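Local coordinates for protein carboxypeptidase 1 (Deinococcus radiodurans str. R1, PDB 5GIV) that probably removes amino acids one at a time from the C-terminus of peptides, with broad specificity, as a zinc-dependent carboxypeptidase of the M32 family, at residues Thr356-Val361 with Gly421-Asn426. Numbering follows the deposited sequence.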
loop_
_atom_site.group_PDB
_atom_site.type_symbol
_atom_site.label_atom_id
_atom_site.label_comp_id
_atom_site.label_asym_id
_atom_site.label_seq_id
_atom_site.Cartn_x
_atom_site.Cartn_y
_atom_site.Cartn_z
ATOM N N THR A 356 -18.394 -30.072 10.932
ATOM C CA THR A 356 -17.146 -30.789 11.153
ATOM C C THR A 356 -15.966 -29.875 11.457
ATOM O O THR A 356 -14.895 -30.378 11.810
ATOM C CB THR A 356 -16.816 -31.668 9.940
ATOM O OG1 THR A 356 -16.531 -30.835 8.810
ATOM C CG2 THR A 356 -17.996 -32.591 9.611
ATOM N N TYR A 357 -16.142 -28.554 11.375
ATOM C CA TYR A 357 -15.007 -27.642 11.497
ATOM C C TYR A 357 -14.237 -27.873 12.790
ATOM O O TYR A 357 -13.003 -27.959 12.785
ATOM C CB TYR A 357 -15.476 -26.186 11.421
ATOM C CG TYR A 357 -14.321 -25.198 11.510
ATOM C CD1 TYR A 357 -13.854 -24.739 12.742
ATOM C CD2 TYR A 357 -13.681 -24.751 10.364
ATOM C CE1 TYR A 357 -12.798 -23.848 12.817
ATOM C CE2 TYR A 357 -12.623 -23.862 10.433
ATOM C CZ TYR A 357 -12.186 -23.420 11.657
ATOM O OH TYR A 357 -11.144 -22.536 11.706
ATOM N N ASN A 358 -14.945 -27.963 13.911
ATOM C CA ASN A 358 -14.261 -27.984 15.197
ATOM C C ASN A 358 -13.380 -29.214 15.363
ATOM O O ASN A 358 -12.400 -29.166 16.116
ATOM C CB ASN A 358 -15.294 -27.879 16.318
ATOM C CG ASN A 358 -16.090 -26.588 16.237
ATOM O OD1 ASN A 358 -15.528 -25.515 16.062
ATOM N ND2 ASN A 358 -17.402 -26.691 16.339
ATOM N N LEU A 359 -13.659 -30.290 14.630
ATOM C CA LEU A 359 -12.805 -31.467 14.717
ATOM C C LEU A 359 -11.385 -31.171 14.239
ATOM O O LEU A 359 -10.430 -31.816 14.690
ATOM C CB LEU A 359 -13.427 -32.609 13.913
ATOM C CG LEU A 359 -14.815 -33.022 14.401
ATOM C CD1 LEU A 359 -15.484 -33.942 13.408
ATOM C CD2 LEU A 359 -14.700 -33.706 15.757
ATOM N N HIS A 360 -11.219 -30.207 13.330
ATOM C CA HIS A 360 -9.872 -29.817 12.916
ATOM C C HIS A 360 -9.148 -29.059 14.025
ATOM O O HIS A 360 -7.948 -29.270 14.248
ATOM C CB HIS A 360 -9.928 -28.968 11.643
ATOM C CG HIS A 360 -10.515 -29.674 10.459
ATOM N ND1 HIS A 360 -9.742 -30.289 9.495
ATOM C CD2 HIS A 360 -11.801 -29.837 10.070
ATOM C CE1 HIS A 360 -10.528 -30.808 8.570
ATOM N NE2 HIS A 360 -11.781 -30.552 8.896
ATOM N N VAL A 361 -9.850 -28.143 14.698
ATOM C CA VAL A 361 -9.247 -27.373 15.783
ATOM C C VAL A 361 -8.850 -28.294 16.927
ATOM O O VAL A 361 -7.751 -28.185 17.484
ATOM C CB VAL A 361 -10.212 -26.268 16.253
ATOM C CG1 VAL A 361 -9.686 -25.573 17.493
ATOM C CG2 VAL A 361 -10.436 -25.260 15.140
ATOM N N GLY A 421 -9.024 -20.416 19.452
ATOM C CA GLY A 421 -9.797 -19.212 19.190
ATOM C C GLY A 421 -10.807 -19.372 18.064
ATOM O O GLY A 421 -11.889 -18.777 18.106
ATOM N N TYR A 422 -10.476 -20.169 17.042
ATOM C CA TYR A 422 -11.425 -20.388 15.956
ATOM C C TYR A 422 -12.693 -21.055 16.473
ATOM O O TYR A 422 -13.807 -20.690 16.077
ATOM C CB TYR A 422 -10.793 -21.242 14.856
ATOM C CG TYR A 422 -9.569 -20.626 14.212
ATOM C CD1 TYR A 422 -9.676 -19.493 13.414
ATOM C CD2 TYR A 422 -8.317 -21.202 14.369
ATOM C CE1 TYR A 422 -8.574 -18.932 12.813
ATOM C CE2 TYR A 422 -7.202 -20.648 13.775
ATOM C CZ TYR A 422 -7.334 -19.510 12.994
ATOM O OH TYR A 422 -6.223 -18.947 12.397
ATOM N N THR A 423 -12.548 -22.039 17.362
ATOM C CA THR A 423 -13.721 -22.731 17.883
ATOM C C THR A 423 -14.447 -21.879 18.909
ATOM O O THR A 423 -15.682 -21.867 18.957
ATOM C CB THR A 423 -13.319 -24.076 18.481
ATOM O OG1 THR A 423 -12.978 -24.976 17.422
ATOM C CG2 THR A 423 -14.453 -24.670 19.310
ATOM N N ILE A 424 -13.692 -21.149 19.720
ATOM C CA ILE A 424 -14.302 -20.195 20.631
ATOM C C ILE A 424 -15.146 -19.195 19.855
ATOM O O ILE A 424 -16.256 -18.852 20.264
ATOM C CB ILE A 424 -13.206 -19.522 21.482
ATOM C CG1 ILE A 424 -12.463 -20.588 22.290
ATOM C CG2 ILE A 424 -13.795 -18.451 22.388
ATOM C CD1 ILE A 424 -11.268 -20.055 23.039
ATOM N N GLY A 425 -14.636 -18.718 18.718
ATOM C CA GLY A 425 -15.418 -17.810 17.895
ATOM C C GLY A 425 -16.696 -18.448 17.387
ATOM O O GLY A 425 -17.751 -17.811 17.353
ATOM N N ASN A 426 -16.623 -19.716 16.985
ATOM C CA ASN A 426 -17.826 -20.406 16.535
ATOM C C ASN A 426 -18.875 -20.438 17.643
ATOM O O ASN A 426 -20.066 -20.181 17.406
ATOM C CB ASN A 426 -17.489 -21.827 16.086
ATOM C CG ASN A 426 -16.913 -21.883 14.689
ATOM O OD1 ASN A 426 -17.208 -21.037 13.839
ATOM N ND2 ASN A 426 -16.113 -22.915 14.429
#
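The Tyr357 ring overlaps Tyr422 CB with its edge and the Asn426 amide at CD1: CG stands anti to the backbone N (chi1 -179°), and Tyr422 CB lies 3.9 Å from Tyr357 CE1. Its hydroxyl O reaches 3.4 Å from Tyr422 CB and hydrogen-bonds to Arg349. The Asn426 amide stands almost perpendicular to this ring, with ND2 3.4 Å from Tyr357 CD1. That same ND2 donates to Asn358 OD1 at 3.1 Å, a fairly straight bond (158° at the hydrogen) that lies near the Asn426 amide plane but rises above the carbonyl plane of Asn358. A second donor, Thr423 OG1, sits 2.9 Å from Asn358 OD1, so two bonds grip one buried carbonyl oxygen, while Asn358 ND2 bonds to Tyr489. An alanine in place of Asn358 would remove the whole amide and would probably leave Thr423 OG1 and Asn426 ND2 without their shared acceptor and lose the bond to Tyr489. Val361 flanks the polar centre, its CB 3.3 Å from Thr423 OG1 and its CG2 4.0 Å from Tyr422 CB. Beyond CB the Tyr422 side chain turns out of the interface; its hydroxyl hydrogen-bonds to His409, and the side chain touches zinc ligand Glu296. The axes of helical segments 357-361 and 421-426 approach to 9.4 Å, with 149° between their N-to-C directions: a roughly antiparallel helix-helix contact beside the zinc site of an HExxH metallopeptidase.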